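Pectate lyase (Bacillus subtilis, PDB 5AMV) cleaves polygalacturonate, the backbone of pectin, by calcium-dependent elimination, releasing oligosaccharides with unsaturated galacturonosyl ends. Local coordinates at residues 145-159 against 186-200. Residues are numbered along the deposited sequence; the frame is centred on the assembly and turned at random.
Sequences FQIKSDNVIIRNIEF and ITINGGTHIWIDHCT
R155 reaches across to D197 and W195 where 145-159 and 186-200 lie as successive coils of the right-handed parallel beta-helix of polysaccharide lyase family 1. Strands 145-147 and 186-189 pair in parallel, both chains turn a corner, and 152-155 then runs beside 194-197 in another sheet, the axes only 4° apart. From R155, CB sits 3.3 Å from the backbone O of D197, and CG passes D197 CB. CD then lies over the six-membered ring of W195 in a CH-pi contact, 4.2 Å from its centroid. A bend at chi3 (70°) lays the guanidinium over the same indole face, the two planes 28° apart. Its CZ comes within 3.4 Å of W195 CH2. NE and NH2 grip D197 side-on, both on OD2; NE closes the salt bridge at 2.9 Å from that oxygen, which lies near the guanidinium plane but is approached from above its own carboxylate plane. H198 ND1 gives OD2 a third bond, while OD1 of D197 is held by S238. With an alanine at R155, D197 would probably lose its countercharge and the indole the flat group lying over its face.

At the corner between the two pairs of strands, D150 gathers donors in the same way: its OD1 receives H193 ND1 on the syn lone pair, 2.7 Å away, and T192 OG1 on the anti one. Inside the coils the contact is apolar. I147 CG2 meets I194 CD1 tip to tip at 3.5 Å, and I186 CG1 lies over one face of the F159 ring, opposite I157 CG2, while C199 SG stands at that ring's edge. Outside this shared interior, three donors on one oxygen of buried D197 probably favour its ionised form and orient the R155 guanidinium and H198 ring; two on partly exposed D150 orient the H193 ring and T192 hydroxyl.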
loop_
_atom_site.group_PDB
_atom_site.type_symbol
_atom_site.label_atom_id
_atom_site.label_comp_id
_atom_site.label_asym_id
_atom_site.label_seq_id
_atom_site.Cartn_x
_atom_site.Cartn_y
_atom_site.Cartn_z
ATOM N N PHE A 145 5.764 2.550 -7.407
ATOM C CA PHE A 145 5.313 3.852 -7.935
ATOM C C PHE A 145 5.225 4.825 -6.761
ATOM O O PHE A 145 4.590 4.501 -5.765
ATOM C CB PHE A 145 3.922 3.763 -8.587
ATOM C CG PHE A 145 3.883 3.109 -9.954
ATOM C CD1 PHE A 145 5.009 2.507 -10.524
ATOM C CD2 PHE A 145 2.647 3.038 -10.629
ATOM C CE1 PHE A 145 4.937 1.872 -11.799
ATOM C CE2 PHE A 145 2.558 2.418 -11.894
ATOM C CZ PHE A 145 3.695 1.829 -12.465
ATOM N N GLN A 146 5.869 6.001 -6.867
ATOM C CA GLN A 146 5.729 7.020 -5.809
ATOM C C GLN A 146 4.902 8.179 -6.350
ATOM O O GLN A 146 5.136 8.627 -7.469
ATOM C CB GLN A 146 7.120 7.521 -5.334
ATOM C CG GLN A 146 6.932 8.581 -4.268
ATOM C CD GLN A 146 8.194 9.004 -3.530
ATOM O OE1 GLN A 146 8.228 8.953 -2.284
ATOM N NE2 GLN A 146 9.215 9.467 -4.271
ATOM N N ILE A 147 3.910 8.622 -5.584
ATOM C CA ILE A 147 3.079 9.733 -6.018
ATOM C C ILE A 147 3.235 10.873 -5.019
ATOM O O ILE A 147 2.745 10.776 -3.887
ATOM C CB ILE A 147 1.558 9.344 -6.226
ATOM C CG1 ILE A 147 1.425 8.102 -7.106
ATOM C CG2 ILE A 147 0.812 10.551 -6.806
ATOM C CD1 ILE A 147 0.022 7.384 -6.975
ATOM N N LYS A 148 3.929 11.939 -5.428
ATOM C CA LYS A 148 4.074 13.149 -4.600
ATOM C C LYS A 148 3.229 14.275 -5.163
ATOM O O LYS A 148 3.108 15.336 -4.548
ATOM C CB LYS A 148 5.553 13.627 -4.584
ATOM C CG LYS A 148 6.528 12.523 -4.226
ATOM C CD LYS A 148 7.998 13.033 -4.032
ATOM C CE LYS A 148 8.606 13.508 -5.346
ATOM N NZ LYS A 148 9.978 14.122 -5.142
ATOM N N SER A 149 2.632 14.020 -6.314
ATOM C CA SER A 149 1.960 15.034 -7.112
ATOM C C SER A 149 0.441 15.001 -6.904
ATOM O O SER A 149 -0.102 14.183 -6.131
ATOM C CB SER A 149 2.280 14.735 -8.573
ATOM O OG SER A 149 1.814 13.425 -8.894
ATOM N N ASP A 150 -0.256 15.885 -7.615
ATOM C CA ASP A 150 -1.711 15.933 -7.593
ATOM C C ASP A 150 -2.322 15.330 -8.835
ATOM O O ASP A 150 -1.818 15.517 -9.942
ATOM C CB ASP A 150 -2.186 17.394 -7.469
ATOM C CG ASP A 150 -3.713 17.526 -7.280
ATOM O OD1 ASP A 150 -4.156 17.389 -6.117
ATOM O OD2 ASP A 150 -4.476 17.807 -8.243
ATOM N N ASN A 151 -3.443 14.642 -8.641
ATOM C CA ASN A 151 -4.369 14.295 -9.719
ATOM C C ASN A 151 -3.862 13.108 -10.534
ATOM O O ASN A 151 -3.410 13.230 -11.679
ATOM C CB ASN A 151 -4.672 15.498 -10.630
ATOM C CG ASN A 151 -5.847 15.236 -11.544
ATOM O OD1 ASN A 151 -6.766 14.493 -11.182
ATOM N ND2 ASN A 151 -5.844 15.859 -12.722
ATOM N N VAL A 152 -3.959 11.934 -9.917
ATOM C CA VAL A 152 -3.367 10.734 -10.492
ATOM C C VAL A 152 -4.317 9.569 -10.365
ATOM O O VAL A 152 -4.898 9.344 -9.284
ATOM C CB VAL A 152 -1.974 10.388 -9.824
ATOM C CG1 VAL A 152 -1.458 9.021 -10.306
ATOM C CG2 VAL A 152 -0.911 11.489 -10.115
ATOM N N ILE A 153 -4.436 8.803 -11.452
ATOM C CA ILE A 153 -5.312 7.634 -11.488
ATOM C C ILE A 153 -4.466 6.400 -11.830
ATOM O O ILE A 153 -3.736 6.436 -12.796
ATOM C CB ILE A 153 -6.440 7.830 -12.531
ATOM C CG1 ILE A 153 -7.365 8.981 -12.095
ATOM C CG2 ILE A 153 -7.220 6.543 -12.737
ATOM C CD1 ILE A 153 -8.388 9.360 -13.172
ATOM N N ILE A 154 -4.608 5.327 -11.043
ATOM C CA ILE A 154 -3.923 4.053 -11.305
ATOM C C ILE A 154 -4.987 2.943 -11.264
ATOM O O ILE A 154 -5.623 2.760 -10.224
ATOM C CB ILE A 154 -2.865 3.740 -10.202
ATOM C CG1 ILE A 154 -1.902 4.938 -9.964
ATOM C CG2 ILE A 154 -2.145 2.413 -10.527
ATOM C CD1 ILE A 154 -1.020 5.299 -11.138
ATOM N N ARG A 155 -5.173 2.202 -12.366
ATOM C CA ARG A 155 -6.219 1.187 -12.460
ATOM C C ARG A 155 -5.797 -0.056 -13.241
ATOM O O ARG A 155 -5.042 0.041 -14.209
ATOM C CB ARG A 155 -7.517 1.732 -13.113
ATOM C CG ARG A 155 -8.036 3.031 -12.435
ATOM C CD ARG A 155 -9.278 3.632 -13.121
ATOM N NE ARG A 155 -10.450 2.780 -12.913
ATOM C CZ ARG A 155 -11.598 2.929 -13.568
ATOM N NH1 ARG A 155 -11.726 3.858 -14.509
ATOM N NH2 ARG A 155 -12.610 2.114 -13.308
ATOM N N ASN A 156 -6.384 -1.179 -12.861
ATOM C CA ASN A 156 -6.385 -2.411 -13.658
ATOM C C ASN A 156 -4.986 -2.988 -13.889
ATOM O O ASN A 156 -4.688 -3.523 -14.974
ATOM C CB ASN A 156 -7.085 -2.193 -15.012
ATOM C CG ASN A 156 -7.455 -3.500 -15.666
ATOM O OD1 ASN A 156 -7.977 -4.399 -15.005
ATOM N ND2 ASN A 156 -7.249 -3.587 -16.988
ATOM N N ILE A 157 -4.148 -2.885 -12.850
ATOM C CA ILE A 157 -2.777 -3.409 -12.898
ATOM C C ILE A 157 -2.548 -4.314 -11.688
ATOM O O ILE A 157 -2.943 -3.975 -10.583
ATOM C CB ILE A 157 -1.722 -2.269 -12.861
ATOM C CG1 ILE A 157 -1.799 -1.386 -14.112
ATOM C CG2 ILE A 157 -0.252 -2.814 -12.703
ATOM C CD1 ILE A 157 -1.383 0.074 -13.799
ATOM N N GLU A 158 -1.833 -5.395 -11.928
ATOM C CA GLU A 158 -1.386 -6.300 -10.870
ATOM C C GLU A 158 0.057 -5.911 -10.518
ATOM O O GLU A 158 0.966 -6.031 -11.342
ATOM C CB GLU A 158 -1.468 -7.782 -11.294
ATOM C CG GLU A 158 -0.919 -8.712 -10.177
ATOM C CD GLU A 158 -0.961 -10.183 -10.552
ATOM O OE1 GLU A 158 -1.546 -10.521 -11.615
ATOM O OE2 GLU A 158 -0.444 -11.008 -9.773
ATOM N N PHE A 159 0.259 -5.435 -9.283
ATOM C CA PHE A 159 1.615 -5.106 -8.799
ATOM C C PHE A 159 2.099 -6.281 -7.981
ATOM O O PHE A 159 1.402 -6.711 -7.079
ATOM C CB PHE A 159 1.503 -3.883 -7.855
ATOM C CG PHE A 159 1.205 -2.599 -8.568
ATOM C CD1 PHE A 159 -0.120 -2.203 -8.899
ATOM C CD2 PHE A 159 2.255 -1.759 -8.924
ATOM C CE1 PHE A 159 -0.369 -0.993 -9.544
ATOM C CE2 PHE A 159 2.026 -0.548 -9.586
ATOM C CZ PHE A 159 0.721 -0.159 -9.903
ATOM N N ILE A 186 2.835 0.963 -4.178
ATOM C CA ILE A 186 2.516 2.374 -4.427
ATOM C C ILE A 186 2.694 3.141 -3.101
ATOM O O ILE A 186 2.141 2.742 -2.060
ATOM C CB ILE A 186 1.050 2.565 -4.911
ATOM C CG1 ILE A 186 0.808 1.810 -6.216
ATOM C CG2 ILE A 186 0.712 4.085 -5.079
ATOM C CD1 ILE A 186 -0.679 1.780 -6.627
ATOM N N THR A 187 3.510 4.201 -3.160
ATOM C CA THR A 187 3.775 5.031 -2.017
ATOM C C THR A 187 3.201 6.423 -2.320
ATOM O O THR A 187 3.690 7.102 -3.214
ATOM C CB THR A 187 5.320 5.165 -1.778
ATOM O OG1 THR A 187 5.950 3.873 -1.668
ATOM C CG2 THR A 187 5.562 5.985 -0.526
ATOM N N ILE A 188 2.184 6.861 -1.568
ATOM C CA ILE A 188 1.658 8.226 -1.725
ATOM C C ILE A 188 2.348 9.102 -0.730
ATOM O O ILE A 188 2.112 8.974 0.471
ATOM C CB ILE A 188 0.123 8.274 -1.561
ATOM C CG1 ILE A 188 -0.513 7.218 -2.474
ATOM C CG2 ILE A 188 -0.396 9.691 -1.865
ATOM C CD1 ILE A 188 -2.082 7.093 -2.317
ATOM N N ASN A 189 3.286 9.926 -1.206
ATOM C CA ASN A 189 4.130 10.692 -0.315
ATOM C C ASN A 189 3.828 12.174 -0.570
ATOM O O ASN A 189 4.430 12.772 -1.430
ATOM C CB ASN A 189 5.603 10.322 -0.603
ATOM C CG ASN A 189 6.585 11.210 0.090
ATOM O OD1 ASN A 189 6.240 11.941 1.021
ATOM N ND2 ASN A 189 7.856 11.136 -0.346
ATOM N N GLY A 190 2.850 12.727 0.147
ATOM C CA GLY A 190 2.381 14.082 -0.093
ATOM C C GLY A 190 1.392 14.175 -1.246
ATOM O O GLY A 190 0.851 15.236 -1.516
ATOM N N GLY A 191 1.154 13.055 -1.946
ATOM C CA GLY A 191 0.278 13.069 -3.111
ATOM C C GLY A 191 -1.176 13.369 -2.746
ATOM O O GLY A 191 -1.666 13.044 -1.642
ATOM N N THR A 192 -1.872 14.002 -3.678
ATOM C CA THR A 192 -3.231 14.466 -3.428
ATOM C C THR A 192 -4.100 14.199 -4.655
ATOM O O THR A 192 -3.617 14.210 -5.784
ATOM C CB THR A 192 -3.285 16.014 -3.089
ATOM O OG1 THR A 192 -2.528 16.760 -4.064
ATOM C CG2 THR A 192 -2.725 16.330 -1.706
ATOM N N HIS A 193 -5.400 14.016 -4.438
ATOM C CA HIS A 193 -6.344 13.700 -5.519
ATOM C C HIS A 193 -5.876 12.479 -6.285
ATOM O O HIS A 193 -5.440 12.557 -7.437
ATOM C CB HIS A 193 -6.652 14.891 -6.448
ATOM C CG HIS A 193 -7.354 15.999 -5.738
ATOM N ND1 HIS A 193 -6.712 17.155 -5.357
ATOM C CD2 HIS A 193 -8.612 16.074 -5.251
ATOM C CE1 HIS A 193 -7.579 17.943 -4.736
ATOM N NE2 HIS A 193 -8.735 17.310 -4.651
ATOM N N ILE A 194 -5.991 11.342 -5.613
ATOM C CA ILE A 194 -5.511 10.077 -6.156
ATOM C C ILE A 194 -6.621 9.043 -6.129
ATOM O O ILE A 194 -7.328 8.937 -5.170
ATOM C CB ILE A 194 -4.241 9.577 -5.411
ATOM C CG1 ILE A 194 -3.064 10.552 -5.705
ATOM C CG2 ILE A 194 -3.832 8.112 -5.847
ATOM C CD1 ILE A 194 -2.018 10.564 -4.689
ATOM N N TRP A 195 -6.743 8.310 -7.231
ATOM C CA TRP A 195 -7.646 7.182 -7.320
ATOM C C TRP A 195 -6.867 5.930 -7.688
ATOM O O TRP A 195 -6.252 5.892 -8.740
ATOM C CB TRP A 195 -8.728 7.425 -8.393
ATOM C CG TRP A 195 -9.856 6.408 -8.439
ATOM C CD1 TRP A 195 -10.327 5.618 -7.418
ATOM C CD2 TRP A 195 -10.729 6.181 -9.556
ATOM N NE1 TRP A 195 -11.431 4.874 -7.860
ATOM C CE2 TRP A 195 -11.682 5.201 -9.169
ATOM C CE3 TRP A 195 -10.770 6.695 -10.873
ATOM C CZ2 TRP A 195 -12.681 4.740 -10.041
ATOM C CZ3 TRP A 195 -11.756 6.210 -11.752
ATOM C CH2 TRP A 195 -12.712 5.250 -11.327
ATOM N N ILE A 196 -6.942 4.920 -6.812
ATOM C CA ILE A 196 -6.352 3.594 -7.083
ATOM C C ILE A 196 -7.507 2.634 -7.156
ATOM O O ILE A 196 -8.199 2.417 -6.150
ATOM C CB ILE A 196 -5.352 3.165 -6.005
ATOM C CG1 ILE A 196 -4.187 4.185 -5.915
ATOM C CG2 ILE A 196 -4.811 1.718 -6.296
ATOM C CD1 ILE A 196 -3.327 4.057 -4.663
ATOM N N ASP A 197 -7.732 2.050 -8.335
ATOM C CA ASP A 197 -8.978 1.277 -8.509
ATOM C C ASP A 197 -8.732 0.004 -9.331
ATOM O O ASP A 197 -7.987 0.041 -10.315
ATOM C CB ASP A 197 -10.054 2.177 -9.125
ATOM C CG ASP A 197 -11.300 1.395 -9.572
ATOM O OD1 ASP A 197 -12.232 1.208 -8.751
ATOM O OD2 ASP A 197 -11.346 0.997 -10.761
ATOM N N HIS A 198 -9.327 -1.108 -8.898
ATOM C CA HIS A 198 -9.232 -2.360 -9.665
ATOM C C HIS A 198 -7.784 -2.787 -9.933
ATOM O O HIS A 198 -7.466 -3.261 -11.043
ATOM C CB HIS A 198 -10.042 -2.298 -10.974
ATOM C CG HIS A 198 -11.528 -2.506 -10.784
ATOM N ND1 HIS A 198 -12.403 -1.442 -10.717
ATOM C CD2 HIS A 198 -12.278 -3.625 -10.642
ATOM C CE1 HIS A 198 -13.628 -1.898 -10.517
ATOM N NE2 HIS A 198 -13.583 -3.221 -10.476
ATOM N N CYS A 199 -6.925 -2.607 -8.922
ATOM C CA CYS A 199 -5.570 -3.122 -8.978
ATOM C C CYS A 199 -5.461 -4.331 -8.048
ATOM O O CYS A 199 -6.310 -4.537 -7.184
ATOM C CB CYS A 199 -4.571 -2.036 -8.549
ATOM S SG CYS A 199 -4.390 -0.726 -9.740
ATOM N N THR A 200 -4.438 -5.163 -8.274
ATOM C CA THR A 200 -4.116 -6.319 -7.421
ATOM C C THR A 200 -2.740 -6.103 -6.889
ATOM O O THR A 200 -1.873 -5.553 -7.594
ATOM C CB THR A 200 -4.221 -7.621 -8.236
ATOM O OG1 THR A 200 -5.605 -7.818 -8.582
ATOM C CG2 THR A 200 -3.749 -8.823 -7.385
HETATM O O HOH W 1 4.447 15.966 -2.284
#